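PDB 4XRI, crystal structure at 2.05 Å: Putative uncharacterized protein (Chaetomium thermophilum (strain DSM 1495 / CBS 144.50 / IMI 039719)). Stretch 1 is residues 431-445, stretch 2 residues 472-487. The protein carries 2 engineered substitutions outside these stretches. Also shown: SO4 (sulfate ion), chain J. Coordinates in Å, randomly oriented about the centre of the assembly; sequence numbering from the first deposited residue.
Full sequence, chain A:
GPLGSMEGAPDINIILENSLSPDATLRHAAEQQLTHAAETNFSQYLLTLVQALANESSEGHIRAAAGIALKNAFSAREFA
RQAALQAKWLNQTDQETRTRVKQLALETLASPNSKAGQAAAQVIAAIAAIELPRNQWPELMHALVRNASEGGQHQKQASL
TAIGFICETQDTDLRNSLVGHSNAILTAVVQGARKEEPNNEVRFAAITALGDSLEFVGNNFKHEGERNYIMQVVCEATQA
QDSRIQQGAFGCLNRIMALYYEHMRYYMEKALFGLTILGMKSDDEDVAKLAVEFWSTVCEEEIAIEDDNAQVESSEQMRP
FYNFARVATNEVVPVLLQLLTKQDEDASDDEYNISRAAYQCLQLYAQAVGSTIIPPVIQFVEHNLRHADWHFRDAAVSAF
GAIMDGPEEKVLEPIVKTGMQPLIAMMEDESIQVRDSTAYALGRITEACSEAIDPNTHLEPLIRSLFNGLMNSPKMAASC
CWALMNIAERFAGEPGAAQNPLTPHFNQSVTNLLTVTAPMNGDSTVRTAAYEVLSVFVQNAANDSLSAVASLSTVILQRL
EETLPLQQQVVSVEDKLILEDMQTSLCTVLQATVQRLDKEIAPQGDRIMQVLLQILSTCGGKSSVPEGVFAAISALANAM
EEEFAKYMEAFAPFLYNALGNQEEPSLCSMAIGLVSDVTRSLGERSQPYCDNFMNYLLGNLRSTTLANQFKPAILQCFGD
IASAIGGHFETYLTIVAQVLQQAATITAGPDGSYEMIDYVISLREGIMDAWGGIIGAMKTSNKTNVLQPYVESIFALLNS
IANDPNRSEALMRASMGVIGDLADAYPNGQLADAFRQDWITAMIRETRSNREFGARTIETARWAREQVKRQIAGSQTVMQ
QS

Stretch 1 (431-445) SIQVRDSTAYALGRI
Stretch 2 (472-487) NSPKMAASCCWALMNI

Two nearly parallel helices pack closely side by side, joined by a small apolar core, a glycine-permitted close approach and an offset aromatic stack, with a serine–aspartate hydrogen bond and a long salt bridge nearer their N-terminal ends. Helices 432-445 and 477-487 run in the same direction, crossing at 17° with axes 7.9 Å apart at closest approach, and the contact buries 730 Å² summed over both sides. Both are regular, with phi/psi near -63/-43 and i to i+4 backbone hydrogen bonds. The first is capped by Ser431 (phi/psi -67/130, chi1 t), whose OG accepts a weak bond from Val434 N at 3.4 Å. Ser473 (-138/89), Pro474 (-51/-36), Lys475 (-60/-28) and Met476 (-111/4) lead toward Ala477.

The register is set by CA pairs: Asp436–Met476 4.7 Å, Tyr440–Ser479 5.0 Å, Ala439–Cys480 5.5 Å and Gly443–Ala483 3.8 Å. Gly443 has no side chain; an ideal CB would clash with Trp482 CE3 at 2.4 Å and lie a tight 3.3 Å from Ala483 CA. Ala483 CB instead rests 3.7 Å from Gly443 CA and 3.7 Å from Ala439 O, a small methyl suited to so narrow a gap. Nearby, Asn486 (m) places ND2 3.0 Å from Gly443 O.

Trp482 (chi1 t, chi2 64°) points toward the first helix and lays its six-membered ring against the Tyr440 ring (chi1 t, chi2 84°) in an offset stack, centroids 4.7 Å apart and planes at 21°. Its CZ3 also reaches the backbone, 3.2 Å from Tyr440 O and 3.3 Å from Arg444 N.

One turn before Gly443, Ala439 CB packs 3.8 Å from Ser479 CB and 4.1 Å from Cys480 SG. Met476 (p, t, m) threads its flexible chain between the helices, with CE 4.2 Å from Ala439 CB and 3.5 Å from Arg435 O, while its SD lies 4.1 Å from Ile432 CD1. Ile432 (t, p) also sets CG1 3.5 Å from Lys475 CG, using the aliphatic part of the lysine.

Asp436 (chi1 t) leaves its backbone sideways but brings its carboxylate to the second stretch: Ser479 OG (m) donates to OD1 at 2.7 Å, and OD2 forms a long salt bridge with Lys475 NZ (t, p, t, p) at 3.7 Å. A water donates to Asp436 OD1 (2.8 Å) and Lys475 O (3.0 Å) and accepts from Ser479 N (3.1 Å). Another water accepts from Arg435 NH2 (2.6 Å; chi1-3 m, t, m) and hydrogen-bonds Ser473 OG (3.1 Å), bridging the two stretches.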

# COMPACT_ATOMS: atom_id res chain seq x y z
N SER A 431 -34.48 -6.28 -3.93
CA SER A 431 -33.52 -5.61 -3.08
C SER A 431 -32.33 -5.09 -3.86
O SER A 431 -31.71 -5.81 -4.64
CB SER A 431 -33.05 -6.55 -1.97
OG SER A 431 -32.04 -5.94 -1.17
N ILE A 432 -32.01 -3.81 -3.65
CA ILE A 432 -30.87 -3.20 -4.32
C ILE A 432 -29.57 -3.71 -3.72
O ILE A 432 -28.53 -3.73 -4.37
CB ILE A 432 -30.93 -1.65 -4.23
CG1 ILE A 432 -29.87 -1.02 -5.13
CG2 ILE A 432 -30.80 -1.18 -2.79
CD1 ILE A 432 -30.00 -1.38 -6.59
N GLN A 433 -29.63 -4.15 -2.46
CA GLN A 433 -28.48 -4.74 -1.80
C GLN A 433 -28.12 -6.06 -2.46
O GLN A 433 -26.95 -6.34 -2.73
CB GLN A 433 -28.74 -4.96 -0.31
CG GLN A 433 -28.93 -3.68 0.50
CD GLN A 433 -30.38 -3.22 0.52
OE1 GLN A 433 -31.27 -3.89 -0.01
NE2 GLN A 433 -30.62 -2.07 1.14
N VAL A 434 -29.14 -6.88 -2.72
CA VAL A 434 -28.95 -8.18 -3.35
C VAL A 434 -28.39 -8.02 -4.76
O VAL A 434 -27.50 -8.77 -5.17
CB VAL A 434 -30.27 -8.98 -3.40
CG1 VAL A 434 -30.10 -10.25 -4.22
CG2 VAL A 434 -30.75 -9.30 -2.00
N ARG A 435 -28.91 -7.04 -5.49
CA ARG A 435 -28.46 -6.77 -6.85
C ARG A 435 -27.00 -6.32 -6.88
O ARG A 435 -26.25 -6.73 -7.77
CB ARG A 435 -29.34 -5.71 -7.50
CG ARG A 435 -30.63 -6.26 -8.10
CD ARG A 435 -31.43 -5.15 -8.76
NE ARG A 435 -32.20 -4.38 -7.79
CZ ARG A 435 -32.64 -3.15 -8.00
NH1 ARG A 435 -33.34 -2.52 -7.06
NH2 ARG A 435 -32.37 -2.54 -9.15
N ASP A 436 -26.62 -5.49 -5.92
CA ASP A 436 -25.25 -5.01 -5.83
C ASP A 436 -24.30 -6.15 -5.50
O ASP A 436 -23.24 -6.28 -6.12
CB ASP A 436 -25.13 -3.91 -4.76
CG ASP A 436 -23.75 -3.29 -4.73
OD1 ASP A 436 -23.16 -3.08 -5.81
OD2 ASP A 436 -23.26 -3.00 -3.62
N SER A 437 -24.68 -6.97 -4.52
CA SER A 437 -23.88 -8.12 -4.12
C SER A 437 -23.80 -9.15 -5.23
O SER A 437 -22.82 -9.88 -5.35
CB SER A 437 -24.46 -8.75 -2.85
OG SER A 437 -24.44 -7.84 -1.77
N THR A 438 -24.85 -9.21 -6.04
CA THR A 438 -24.90 -10.13 -7.17
C THR A 438 -23.92 -9.70 -8.26
O THR A 438 -23.17 -10.51 -8.79
CB THR A 438 -26.31 -10.23 -7.76
OG1 THR A 438 -27.20 -10.79 -6.79
CG2 THR A 438 -26.30 -11.12 -8.99
N ALA A 439 -23.95 -8.41 -8.58
CA ALA A 439 -23.04 -7.85 -9.58
C ALA A 439 -21.59 -8.08 -9.19
O ALA A 439 -20.78 -8.51 -10.01
CB ALA A 439 -23.31 -6.36 -9.76
N TYR A 440 -21.27 -7.80 -7.93
CA TYR A 440 -19.91 -7.97 -7.41
C TYR A 440 -19.49 -9.43 -7.44
O TYR A 440 -18.34 -9.75 -7.76
CB TYR A 440 -19.82 -7.43 -5.98
CG TYR A 440 -18.41 -7.37 -5.44
CD1 TYR A 440 -17.58 -6.29 -5.72
CD2 TYR A 440 -17.90 -8.39 -4.65
CE1 TYR A 440 -16.30 -6.22 -5.22
CE2 TYR A 440 -16.61 -8.34 -4.15
CZ TYR A 440 -15.82 -7.25 -4.44
OH TYR A 440 -14.53 -7.19 -3.94
N ALA A 441 -20.42 -10.32 -7.10
CA ALA A 441 -20.16 -11.75 -7.10
C ALA A 441 -19.87 -12.23 -8.52
O ALA A 441 -19.03 -13.11 -8.72
CB ALA A 441 -21.35 -12.51 -6.51
N LEU A 442 -20.57 -11.66 -9.49
CA LEU A 442 -20.35 -11.98 -10.89
C LEU A 442 -18.97 -11.51 -11.34
O LEU A 442 -18.34 -12.14 -12.19
CB LEU A 442 -21.44 -11.36 -11.77
CG LEU A 442 -22.81 -12.04 -11.70
CD1 LEU A 442 -23.89 -11.15 -12.29
CD2 LEU A 442 -22.76 -13.38 -12.41
N GLY A 443 -18.51 -10.41 -10.76
CA GLY A 443 -17.18 -9.91 -11.03
C GLY A 443 -16.12 -10.82 -10.44
O GLY A 443 -15.13 -11.14 -11.09
N ARG A 444 -16.35 -11.25 -9.20
CA ARG A 444 -15.49 -12.22 -8.54
C ARG A 444 -15.40 -13.50 -9.37
O ARG A 444 -14.32 -14.08 -9.52
CB ARG A 444 -16.01 -12.54 -7.13
CG ARG A 444 -15.84 -11.41 -6.13
CD ARG A 444 -14.43 -11.39 -5.54
NE ARG A 444 -14.19 -12.55 -4.68
CZ ARG A 444 -13.07 -12.74 -3.98
NH1 ARG A 444 -12.09 -11.85 -4.05
NH2 ARG A 444 -12.94 -13.81 -3.22
N ILE A 445 -16.54 -13.94 -9.90
CA ILE A 445 -16.61 -15.16 -10.69
C ILE A 445 -15.81 -15.04 -11.99
O ILE A 445 -14.99 -15.91 -12.30
CB ILE A 445 -18.06 -15.53 -11.02
CG1 ILE A 445 -18.74 -16.12 -9.79
CG2 ILE A 445 -18.13 -16.51 -12.18
CD1 ILE A 445 -20.14 -16.62 -10.05
N ASN A 472 -29.16 2.09 -15.12
CA ASN A 472 -30.41 2.41 -14.45
C ASN A 472 -30.35 2.41 -12.92
O ASN A 472 -31.29 2.88 -12.26
CB ASN A 472 -31.50 1.43 -14.89
CG ASN A 472 -31.67 1.39 -16.40
OD1 ASN A 472 -32.15 2.35 -17.01
ND2 ASN A 472 -31.29 0.28 -17.01
N SER A 473 -29.27 1.90 -12.35
CA SER A 473 -29.18 1.77 -10.89
C SER A 473 -27.81 2.16 -10.35
O SER A 473 -26.93 1.31 -10.20
CB SER A 473 -29.53 0.35 -10.47
OG SER A 473 -30.80 -0.03 -10.96
N PRO A 474 -27.62 3.45 -10.03
CA PRO A 474 -26.36 4.03 -9.53
C PRO A 474 -25.75 3.29 -8.35
O PRO A 474 -24.53 3.19 -8.26
CB PRO A 474 -26.78 5.44 -9.11
CG PRO A 474 -27.92 5.77 -10.00
CD PRO A 474 -28.67 4.48 -10.19
N LYS A 475 -26.59 2.77 -7.46
CA LYS A 475 -26.13 2.09 -6.25
C LYS A 475 -25.27 0.87 -6.56
O LYS A 475 -24.39 0.51 -5.78
CB LYS A 475 -27.33 1.69 -5.39
CG LYS A 475 -27.02 0.79 -4.20
CD LYS A 475 -26.39 1.54 -3.04
CE LYS A 475 -26.35 0.67 -1.79
NZ LYS A 475 -25.68 -0.64 -2.04
N MET A 476 -25.50 0.25 -7.71
CA MET A 476 -24.74 -0.93 -8.10
C MET A 476 -23.81 -0.66 -9.28
O MET A 476 -23.15 -1.57 -9.78
CB MET A 476 -25.70 -2.08 -8.44
CG MET A 476 -26.71 -1.74 -9.52
SD MET A 476 -27.96 -3.02 -9.74
CE MET A 476 -26.93 -4.37 -10.31
N ALA A 477 -23.76 0.60 -9.71
CA ALA A 477 -22.96 1.01 -10.87
C ALA A 477 -21.50 0.59 -10.77
O ALA A 477 -20.94 0.02 -11.70
CB ALA A 477 -23.05 2.52 -11.06
N ALA A 478 -20.89 0.88 -9.62
CA ALA A 478 -19.48 0.55 -9.38
C ALA A 478 -19.22 -0.94 -9.54
O ALA A 478 -18.28 -1.35 -10.23
CB ALA A 478 -19.06 1.03 -8.00
N SER A 479 -20.04 -1.75 -8.88
CA SER A 479 -19.95 -3.21 -8.96
C SER A 479 -20.11 -3.71 -10.40
O SER A 479 -19.33 -4.55 -10.86
CB SER A 479 -21.01 -3.86 -8.07
OG SER A 479 -20.69 -3.71 -6.69
N CYS A 480 -21.12 -3.20 -11.10
CA CYS A 480 -21.35 -3.53 -12.50
C CYS A 480 -20.14 -3.18 -13.36
O CYS A 480 -19.69 -3.99 -14.17
CB CYS A 480 -22.59 -2.78 -13.03
SG CYS A 480 -24.18 -3.44 -12.46
N CYS A 481 -19.61 -1.98 -13.15
CA CYS A 481 -18.41 -1.51 -13.84
C CYS A 481 -17.22 -2.44 -13.60
O CYS A 481 -16.51 -2.81 -14.54
CB CYS A 481 -18.06 -0.09 -13.39
SG CYS A 481 -19.10 1.21 -14.11
N TRP A 482 -17.01 -2.83 -12.34
CA TRP A 482 -15.90 -3.72 -11.97
C TRP A 482 -16.01 -5.07 -12.67
O TRP A 482 -15.03 -5.59 -13.22
CB TRP A 482 -15.86 -3.93 -10.46
CG TRP A 482 -14.73 -4.83 -10.05
CD1 TRP A 482 -13.40 -4.57 -10.20
CD2 TRP A 482 -14.83 -6.12 -9.43
NE1 TRP A 482 -12.66 -5.62 -9.71
CE2 TRP A 482 -13.51 -6.58 -9.23
CE3 TRP A 482 -15.89 -6.92 -9.02
CZ2 TRP A 482 -13.23 -7.82 -8.64
CZ3 TRP A 482 -15.61 -8.15 -8.43
CH2 TRP A 482 -14.29 -8.58 -8.25
N ALA A 483 -17.22 -5.64 -12.63
CA ALA A 483 -17.50 -6.91 -13.29
C ALA A 483 -17.26 -6.81 -14.79
O ALA A 483 -16.63 -7.69 -15.39
CB ALA A 483 -18.94 -7.34 -13.00
N LEU A 484 -17.76 -5.74 -15.40
CA LEU A 484 -17.61 -5.50 -16.83
C LEU A 484 -16.14 -5.40 -17.26
O LEU A 484 -15.76 -5.90 -18.32
CB LEU A 484 -18.35 -4.23 -17.24
CG LEU A 484 -19.87 -4.35 -17.34
CD1 LEU A 484 -20.50 -3.02 -17.67
CD2 LEU A 484 -20.23 -5.39 -18.38
N MET A 485 -15.34 -4.73 -16.43
CA MET A 485 -13.90 -4.61 -16.68
C MET A 485 -13.21 -5.97 -16.67
O MET A 485 -12.41 -6.28 -17.55
CB MET A 485 -13.25 -3.69 -15.64
CG MET A 485 -13.45 -2.21 -15.90
SD MET A 485 -12.32 -1.21 -14.92
CE MET A 485 -12.84 -1.65 -13.26
N ASN A 486 -13.54 -6.78 -15.66
CA ASN A 486 -13.05 -8.15 -15.57
C ASN A 486 -13.32 -8.95 -16.84
O ASN A 486 -12.44 -9.62 -17.37
CB ASN A 486 -13.68 -8.87 -14.37
CG ASN A 486 -13.04 -8.47 -13.05
OD1 ASN A 486 -11.86 -8.12 -13.00
ND2 ASN A 486 -13.82 -8.54 -11.98
N ILE A 487 -14.56 -8.87 -17.32
CA ILE A 487 -14.99 -9.56 -18.53
C ILE A 487 -14.19 -9.12 -19.75
O ILE A 487 -13.74 -9.95 -20.55
CB ILE A 487 -16.48 -9.32 -18.78
CG1 ILE A 487 -17.31 -10.00 -17.69
CG2 ILE A 487 -16.88 -9.83 -20.16
CD1 ILE A 487 -18.73 -9.51 -17.65
S SO4 J . -34.47 -3.33 1.34
O1 SO4 J . -33.73 -4.58 1.27
O2 SO4 J . -33.64 -2.24 0.82
O3 SO4 J . -35.69 -3.43 0.56
O4 SO4 J . -34.81 -3.05 2.74
O HOH W 1 -31.46 -2.98 -11.51
O HOH W 2 -21.82 -0.72 -6.59